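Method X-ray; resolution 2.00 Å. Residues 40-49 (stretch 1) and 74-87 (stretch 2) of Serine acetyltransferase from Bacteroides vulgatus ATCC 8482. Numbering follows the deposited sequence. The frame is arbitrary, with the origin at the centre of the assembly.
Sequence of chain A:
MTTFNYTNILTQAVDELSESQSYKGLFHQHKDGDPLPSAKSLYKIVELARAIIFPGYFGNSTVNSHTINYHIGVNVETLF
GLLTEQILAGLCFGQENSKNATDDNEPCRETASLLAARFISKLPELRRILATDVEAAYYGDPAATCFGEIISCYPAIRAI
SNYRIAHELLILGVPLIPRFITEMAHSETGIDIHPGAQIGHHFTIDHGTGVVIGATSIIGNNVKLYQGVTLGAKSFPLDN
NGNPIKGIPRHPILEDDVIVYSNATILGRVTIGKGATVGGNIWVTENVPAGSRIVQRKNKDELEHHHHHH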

ATOM      1  N   LYS A  40       8.545  10.931   5.495  1.00 24.97           N
ATOM      2  CA  LYS A  40       7.434  10.018   5.729  1.00 26.64           C
ATOM      3  C   LYS A  40       7.101   9.885   7.206  1.00 26.01           C
ATOM      4  O   LYS A  40       5.941   9.997   7.598  1.00 27.34           O
ATOM      5  CB  LYS A  40       7.738   8.643   5.131  1.00 30.72           C
ATOM      6  CG  LYS A  40       7.703   8.638   3.610  1.00 36.25           C
ATOM      7  CD  LYS A  40       8.012   7.267   3.025  1.00 40.35           C
ATOM      8  CE  LYS A  40       7.887   7.296   1.506  1.00 43.30           C
ATOM      9  NZ  LYS A  40       8.224   5.986   0.879  1.00 46.35           N
ATOM     10  N   SER A  41       8.120   9.640   8.025  1.00 23.81           N
ATOM     11  CA  SER A  41       7.923   9.509   9.466  1.00 21.93           C
ATOM     12  C   SER A  41       7.434  10.835  10.032  1.00 20.15           C
ATOM     13  O   SER A  41       6.551  10.859  10.889  1.00 16.35           O
ATOM     14  CB  SER A  41       9.226   9.121  10.153  1.00 22.18           C
ATOM     15  OG  SER A  41       9.664   7.858   9.690  1.00 31.12           O
ATOM     16  N   LEU A  42       8.005  11.934   9.542  1.00 19.12           N
ATOM     17  CA  LEU A  42       7.613  13.259  10.007  1.00 20.45           C
ATOM     18  C   LEU A  42       6.146  13.548   9.693  1.00 21.92           C
ATOM     19  O   LEU A  42       5.448  14.185  10.483  1.00 20.16           O
ATOM     20  CB  LEU A  42       8.529  14.334   9.399  1.00 20.05           C
ATOM     21  CG  LEU A  42       9.953  14.320   9.994  1.00 20.91           C
ATOM     22  CD1 LEU A  42      10.840  15.347   9.310  1.00 21.36           C
ATOM     23  CD2 LEU A  42       9.874  14.609  11.491  1.00 21.83           C
ATOM     24  N   TYR A  43       5.669  13.073   8.547  1.00 21.39           N
ATOM     25  CA  TYR A  43       4.271  13.285   8.201  1.00 21.27           C
ATOM     26  C   TYR A  43       3.404  12.563   9.236  1.00 18.90           C
ATOM     27  O   TYR A  43       2.447  13.128   9.759  1.00 17.39           O
ATOM     28  CB  TYR A  43       3.980  12.739   6.803  1.00 24.21           C
ATOM     29  CG  TYR A  43       2.515  12.707   6.468  1.00 27.25           C
ATOM     30  CD1 TYR A  43       1.835  13.864   6.108  1.00 29.31           C
ATOM     31  CD2 TYR A  43       1.795  11.518   6.552  1.00 30.26           C
ATOM     32  CE1 TYR A  43       0.460  13.843   5.837  1.00 31.40           C
ATOM     33  CE2 TYR A  43       0.422  11.482   6.286  1.00 31.47           C
ATOM     34  CZ  TYR A  43      -0.237  12.647   5.931  1.00 30.77           C
ATOM     35  OH  TYR A  43      -1.596  12.621   5.681  1.00 33.17           O
ATOM     36  N   LYS A  44       3.747  11.310   9.523  1.00 19.10           N
ATOM     37  CA  LYS A  44       3.008  10.518  10.502  1.00 20.34           C
ATOM     38  C   LYS A  44       3.033  11.190  11.861  1.00 18.16           C
ATOM     39  O   LYS A  44       2.038  11.201  12.579  1.00 18.02           O
ATOM     40  CB  LYS A  44       3.605   9.113  10.637  1.00 21.86           C
ATOM     41  CG  LYS A  44       3.291   8.188   9.479  1.00 24.77           C
ATOM     42  CD  LYS A  44       4.069   6.882   9.603  1.00 28.34           C
ATOM     43  CE  LYS A  44       3.836   5.997   8.391  1.00 32.07           C
ATOM     44  NZ  LYS A  44       4.755   4.819   8.373  1.00 37.74           N
ATOM     45  N   ILE A  45       4.181  11.756  12.210  1.00 17.71           N
ATOM     46  CA  ILE A  45       4.330  12.431  13.493  1.00 17.06           C
ATOM     47  C   ILE A  45       3.371  13.604  13.638  1.00 17.72           C
ATOM     48  O   ILE A  45       2.667  13.712  14.651  1.00 16.12           O
ATOM     49  CB  ILE A  45       5.785  12.907  13.693  1.00 15.61           C
ATOM     50  CG1 ILE A  45       6.667  11.691  13.991  1.00 13.18           C
ATOM     51  CG2 ILE A  45       5.867  13.935  14.820  1.00 15.75           C
ATOM     52  CD1 ILE A  45       8.138  11.977  14.008  1.00 13.80           C
ATOM     53  N   VAL A  46       3.338  14.485  12.638  1.00 17.21           N
ATOM     54  CA  VAL A  46       2.443  15.633  12.689  1.00 17.51           C
ATOM     55  C   VAL A  46       0.974  15.193  12.705  1.00 18.53           C
ATOM     56  O   VAL A  46       0.153  15.799  13.388  1.00 18.12           O
ATOM     57  CB  VAL A  46       2.681  16.595  11.495  1.00 19.48           C
ATOM     58  CG1 VAL A  46       1.681  17.730  11.538  1.00 22.48           C
ATOM     59  CG2 VAL A  46       4.083  17.160  11.556  1.00 19.42           C
ATOM     60  N   GLU A  47       0.633  14.139  11.964  1.00 16.34           N
ATOM     61  CA  GLU A  47      -0.754  13.674  11.944  1.00 17.18           C
ATOM     62  C   GLU A  47      -1.193  13.118  13.307  1.00 18.10           C
ATOM     63  O   GLU A  47      -2.336  13.303  13.723  1.00 15.48           O
ATOM     64  CB  GLU A  47      -0.942  12.619  10.849  1.00 20.57           C
ATOM     65  CG  GLU A  47      -0.833  13.193   9.430  1.00 23.27           C
ATOM     66  CD  GLU A  47      -1.938  14.189   9.125  1.00 26.89           C
ATOM     67  OE1 GLU A  47      -3.116  13.774   9.122  1.00 31.29           O
ATOM     68  OE2 GLU A  47      -1.637  15.384   8.892  1.00 23.32           O
ATOM     69  N   LEU A  48      -0.279  12.438  13.996  1.00 16.27           N
ATOM     70  CA  LEU A  48      -0.578  11.884  15.313  1.00 15.97           C
ATOM     71  C   LEU A  48      -0.726  13.029  16.305  1.00 15.52           C
ATOM     72  O   LEU A  48      -1.588  13.002  17.180  1.00 13.76           O
ATOM     73  CB  LEU A  48       0.544  10.941  15.758  1.00 15.37           C
ATOM     74  CG  LEU A  48       0.552   9.561  15.096  1.00 14.05           C
ATOM     75  CD1 LEU A  48       1.928   8.917  15.250  1.00 11.93           C
ATOM     76  CD2 LEU A  48      -0.533   8.697  15.709  1.00 15.98           C
ATOM     77  N   ALA A  49       0.128  14.037  16.166  1.00 15.49           N
ATOM     78  CA  ALA A  49       0.060  15.193  17.045  1.00 14.91           C
ATOM     79  C   ALA A  49      -1.325  15.832  16.921  1.00 14.92           C
ATOM     80  O   ALA A  49      -1.931  16.207  17.928  1.00 13.53           O
ATOM     81  CB  ALA A  49       1.143  16.198  16.680  1.00 16.22           C
ATOM     82  N   VAL A  74      -2.785   5.068  22.712  1.00 17.12           N
ATOM     83  CA  VAL A  74      -2.081   4.408  21.618  1.00 17.44           C
ATOM     84  C   VAL A  74      -1.346   5.435  20.762  1.00 16.63           C
ATOM     85  O   VAL A  74      -0.192   5.228  20.389  1.00 17.22           O
ATOM     86  CB  VAL A  74      -3.055   3.609  20.722  1.00 16.40           C
ATOM     87  CG1 VAL A  74      -2.300   3.005  19.540  1.00 17.45           C
ATOM     88  CG2 VAL A  74      -3.730   2.506  21.540  1.00 14.01           C
ATOM     89  N   ASN A  75      -2.012   6.547  20.465  1.00 15.86           N
ATOM     90  CA  ASN A  75      -1.408   7.590  19.644  1.00 16.79           C
ATOM     91  C   ASN A  75      -0.178   8.226  20.288  1.00 14.95           C
ATOM     92  O   ASN A  75       0.808   8.507  19.607  1.00 15.57           O
ATOM     93  CB  ASN A  75      -2.462   8.646  19.300  1.00 14.04           C
ATOM     94  CG  ASN A  75      -3.500   8.121  18.317  1.00 18.24           C
ATOM     95  OD1 ASN A  75      -4.526   8.751  18.069  1.00 20.69           O
ATOM     96  ND2 ASN A  75      -3.228   6.958  17.750  1.00 16.63           N
ATOM     97  N   VAL A  76      -0.228   8.453  21.595  1.00 15.19           N
ATOM     98  CA  VAL A  76       0.915   9.033  22.285  1.00 15.83           C
ATOM     99  C   VAL A  76       2.121   8.089  22.187  1.00 18.11           C
ATOM    100  O   VAL A  76       3.250   8.535  21.993  1.00 18.66           O
ATOM    101  CB  VAL A  76       0.603   9.311  23.774  1.00 14.54           C
ATOM    102  CG1 VAL A  76       1.893   9.501  24.548  1.00 13.01           C
ATOM    103  CG2 VAL A  76      -0.267  10.573  23.896  1.00 14.24           C
ATOM    104  N   GLU A  77       1.876   6.788  22.320  1.00 17.35           N
ATOM    105  CA  GLU A  77       2.954   5.800  22.239  1.00 16.47           C
ATOM    106  C   GLU A  77       3.561   5.731  20.836  1.00 16.67           C
ATOM    107  O   GLU A  77       4.782   5.669  20.681  1.00 14.70           O
ATOM    108  CB  GLU A  77       2.436   4.410  22.625  1.00 20.58           C
ATOM    109  CG  GLU A  77       3.441   3.280  22.361  1.00 21.36           C
ATOM    110  CD  GLU A  77       2.856   1.892  22.607  1.00 24.23           C
ATOM    111  OE1 GLU A  77       1.732   1.625  22.133  1.00 27.66           O
ATOM    112  OE2 GLU A  77       3.520   1.064  23.259  1.00 23.64           O
ATOM    113  N   THR A  78       2.711   5.733  19.815  1.00 16.48           N
ATOM    114  CA  THR A  78       3.203   5.669  18.446  1.00 17.79           C
ATOM    115  C   THR A  78       4.036   6.921  18.165  1.00 18.34           C
ATOM    116  O   THR A  78       5.127   6.854  17.591  1.00 18.23           O
ATOM    117  CB  THR A  78       2.045   5.613  17.428  1.00 20.16           C
ATOM    118  OG1 THR A  78       1.129   4.570  17.790  1.00 20.85           O
ATOM    119  CG2 THR A  78       2.596   5.364  16.025  1.00 19.60           C
ATOM    120  N   LEU A  79       3.504   8.066  18.576  1.00 17.12           N
ATOM    121  CA  LEU A  79       4.182   9.339  18.393  1.00 17.39           C
ATOM    122  C   LEU A  79       5.540   9.330  19.094  1.00 17.45           C
ATOM    123  O   LEU A  79       6.542   9.790  18.546  1.00 16.15           O
ATOM    124  CB  LEU A  79       3.329  10.481  18.951  1.00 13.69           C
ATOM    125  CG  LEU A  79       4.007  11.852  18.987  1.00 14.90           C
ATOM    126  CD1 LEU A  79       4.470  12.222  17.599  1.00 16.43           C
ATOM    127  CD2 LEU A  79       3.039  12.905  19.523  1.00 15.31           C
ATOM    128  N   PHE A  80       5.563   8.821  20.318  1.00 17.07           N
ATOM    129  CA  PHE A  80       6.798   8.764  21.078  1.00 17.94           C
ATOM    130  C   PHE A  80       7.896   7.991  20.360  1.00 17.58           C
ATOM    131  O   PHE A  80       9.037   8.443  20.301  1.00 16.37           O
ATOM    132  CB  PHE A  80       6.552   8.123  22.436  1.00 17.52           C
ATOM    133  CG  PHE A  80       7.795   7.964  23.251  1.00 14.10           C
ATOM    134  CD1 PHE A  80       8.550   9.073  23.607  1.00 16.53           C
ATOM    135  CD2 PHE A  80       8.220   6.704  23.659  1.00 17.68           C
ATOM    136  CE1 PHE A  80       9.720   8.935  24.358  1.00 17.87           C
ATOM    137  CE2 PHE A  80       9.389   6.553  24.411  1.00 16.80           C
ATOM    138  CZ  PHE A  80      10.136   7.673  24.759  1.00 17.66           C
ATOM    139  N   GLY A  81       7.549   6.811  19.848  1.00 18.11           N
ATOM    140  CA  GLY A  81       8.520   5.994  19.139  1.00 17.06           C
ATOM    141  C   GLY A  81       9.037   6.706  17.903  1.00 18.52           C
ATOM    142  O   GLY A  81      10.243   6.814  17.698  1.00 18.36           O
ATOM    143  N   LEU A  82       8.116   7.196  17.078  1.00 18.13           N
ATOM    144  CA  LEU A  82       8.461   7.900  15.850  1.00 19.79           C
ATOM    145  C   LEU A  82       9.272   9.163  16.118  1.00 18.98           C
ATOM    146  O   LEU A  82      10.300   9.391  15.482  1.00 19.32           O
ATOM    147  CB  LEU A  82       7.180   8.273  15.087  1.00 20.12           C
ATOM    148  CG  LEU A  82       6.767   7.543  13.798  1.00 22.84           C
ATOM    149  CD1 LEU A  82       7.200   6.100  13.820  1.00 23.79           C
ATOM    150  CD2 LEU A  82       5.261   7.659  13.621  1.00 21.19           C
ATOM    151  N   LEU A  83       8.809   9.981  17.056  1.00 17.46           N
ATOM    152  CA  LEU A  83       9.491  11.230  17.370  1.00 18.03           C
ATOM    153  C   LEU A  83      10.889  11.025  17.943  1.00 16.99           C
ATOM    154  O   LEU A  83      11.773  11.843  17.714  1.00 16.66           O
ATOM    155  CB  LEU A  83       8.656  12.076  18.339  1.00 16.57           C
ATOM    156  CG  LEU A  83       9.204  13.465  18.681  1.00 16.01           C
ATOM    157  CD1 LEU A  83       9.366  14.316  17.412  1.00 16.09           C
ATOM    158  CD2 LEU A  83       8.260  14.145  19.645  1.00 16.84           C
ATOM    159  N   THR A  84      11.090   9.947  18.691  1.00 16.23           N
ATOM    160  CA  THR A  84      12.412   9.685  19.260  1.00 15.61           C
ATOM    161  C   THR A  84      13.419   9.506  18.125  1.00 16.60           C
ATOM    162  O   THR A  84      14.486  10.114  18.121  1.00 17.41           O
ATOM    163  CB  THR A  84      12.404   8.405  20.138  1.00 18.79           C
ATOM    164  OG1 THR A  84      11.557   8.606  21.280  1.00 16.79           O
ATOM    165  CG2 THR A  84      13.812   8.069  20.610  1.00 18.16           C
ATOM    166  N   GLU A  85      13.054   8.695  17.138  1.00 17.12           N
ATOM    167  CA  GLU A  85      13.936   8.431  16.006  1.00 18.35           C
ATOM    168  C   GLU A  85      14.246   9.675  15.174  1.00 17.63           C
ATOM    169  O   GLU A  85      15.383   9.873  14.763  1.00 17.37           O
ATOM    170  CB  GLU A  85      13.317   7.360  15.107  1.00 21.45           C
ATOM    171  CG  GLU A  85      14.245   6.828  14.023  1.00 26.77           C
ATOM    172  CD  GLU A  85      15.438   6.084  14.595  1.00 30.07           C
ATOM    173  OE1 GLU A  85      15.249   5.317  15.564  1.00 33.93           O
ATOM    174  OE2 GLU A  85      16.557   6.254  14.066  1.00 34.46           O
ATOM    175  N   GLN A  86      13.246  10.518  14.934  1.00 16.05           N
ATOM    176  CA  GLN A  86      13.460  11.705  14.121  1.00 17.17           C
ATOM    177  C   GLN A  86      14.288  12.746  14.847  1.00 15.93           C
ATOM    178  O   GLN A  86      15.097  13.449  14.239  1.00 14.56           O
ATOM    179  CB  GLN A  86      12.125  12.294  13.673  1.00 16.80           C
ATOM    180  CG  GLN A  86      11.397  11.410  12.677  1.00 19.63           C
ATOM    181  CD  GLN A  86      12.303  10.981  11.537  1.00 20.62           C
ATOM    182  OE1 GLN A  86      12.589   9.793  11.364  1.00 21.73           O
ATOM    183  NE2 GLN A  86      12.759  11.948  10.755  1.00 18.38           N
ATOM    184  N   ILE A  87      14.083  12.852  16.152  1.00 17.34           N
ATOM    185  CA  ILE A  87      14.856  13.796  16.930  1.00 17.44           C
ATOM    186  C   ILE A  87      16.310  13.304  16.897  1.00 17.51           C
ATOM    187  O   ILE A  87      17.239  14.103  16.789  1.00 16.34           O
ATOM    188  CB  ILE A  87      14.332  13.883  18.382  1.00 16.97           C
ATOM    189  CG1 ILE A  87      12.984  14.612  18.394  1.00 18.60           C
ATOM    190  CG2 ILE A  87      15.352  14.591  19.259  1.00 17.41           C
ATOM    191  CD1 ILE A  87      12.322  14.713  19.753  1.00 16.74           C
TER
HETATM  192  O   HOH W   1      10.845   7.878  12.842  1.00 28.04           O

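Residues 40-49 and 74-87 are both helical and run roughly antiparallel, at 148°, with axes 9.5 Å apart at closest approach. Their contact buries 550 Å², summed over both sides. No direct hydrogen bond crosses it; packing of side chains does the work.

Ile-45 is one of two knobs. Its CA-to-CB bond points sideways, but chi1 m and chi2 t extend the chain so that its end comes nearer the other helix. It sits among Leu-79, Leu-82, Leu-83 and Gln-86. CG2 of Ile-45 lies 3.6 Å from CD1 of Leu-79, and CG1 of Ile-45 lies 3.6 Å from CB of Leu-82. CD1 of Ile-45 reaches the backbone, 3.7 Å from CA of Leu-83. The branched chain thus touches several neighbours at once.

Leu-48, one turn later, is the second knob. It points toward the partner, also m,t, among Asn-75, Thr-78, Leu-79 and Leu-82. Its CD1 is 3.7 Å from CG2 of Thr-78 and 3.9 Å from CD2 of Leu-82. The methyl of Thr-78 therefore serves the apolar contact.

Leu-79 adopts t,p. Its CA-to-CB bond is sideways, yet its end comes nearer, bringing CD1 to Ile-45. Leu-82 points toward stretch 1, but its chi1 of -107° and chi2 of 32° lie between wells. In this pose its CD2 also lies 3.7 Å from CB of Lys-44. Lys-44 offers aliphatic carbon here, while its extended chain leads the end away.

Towards the start of stretch 1, Gln-86 folds with chi1 and chi2 both m. Its CG packs 3.7 Å from CD2 of Leu-42, so the aliphatic part of this polar residue suits a buried place. Nearby, water 1 bridges the helices: it donates to O of Leu-82 at 3.1 Å and accepts a weak hydrogen bond from OG of Ser-41 at 3.4 Å.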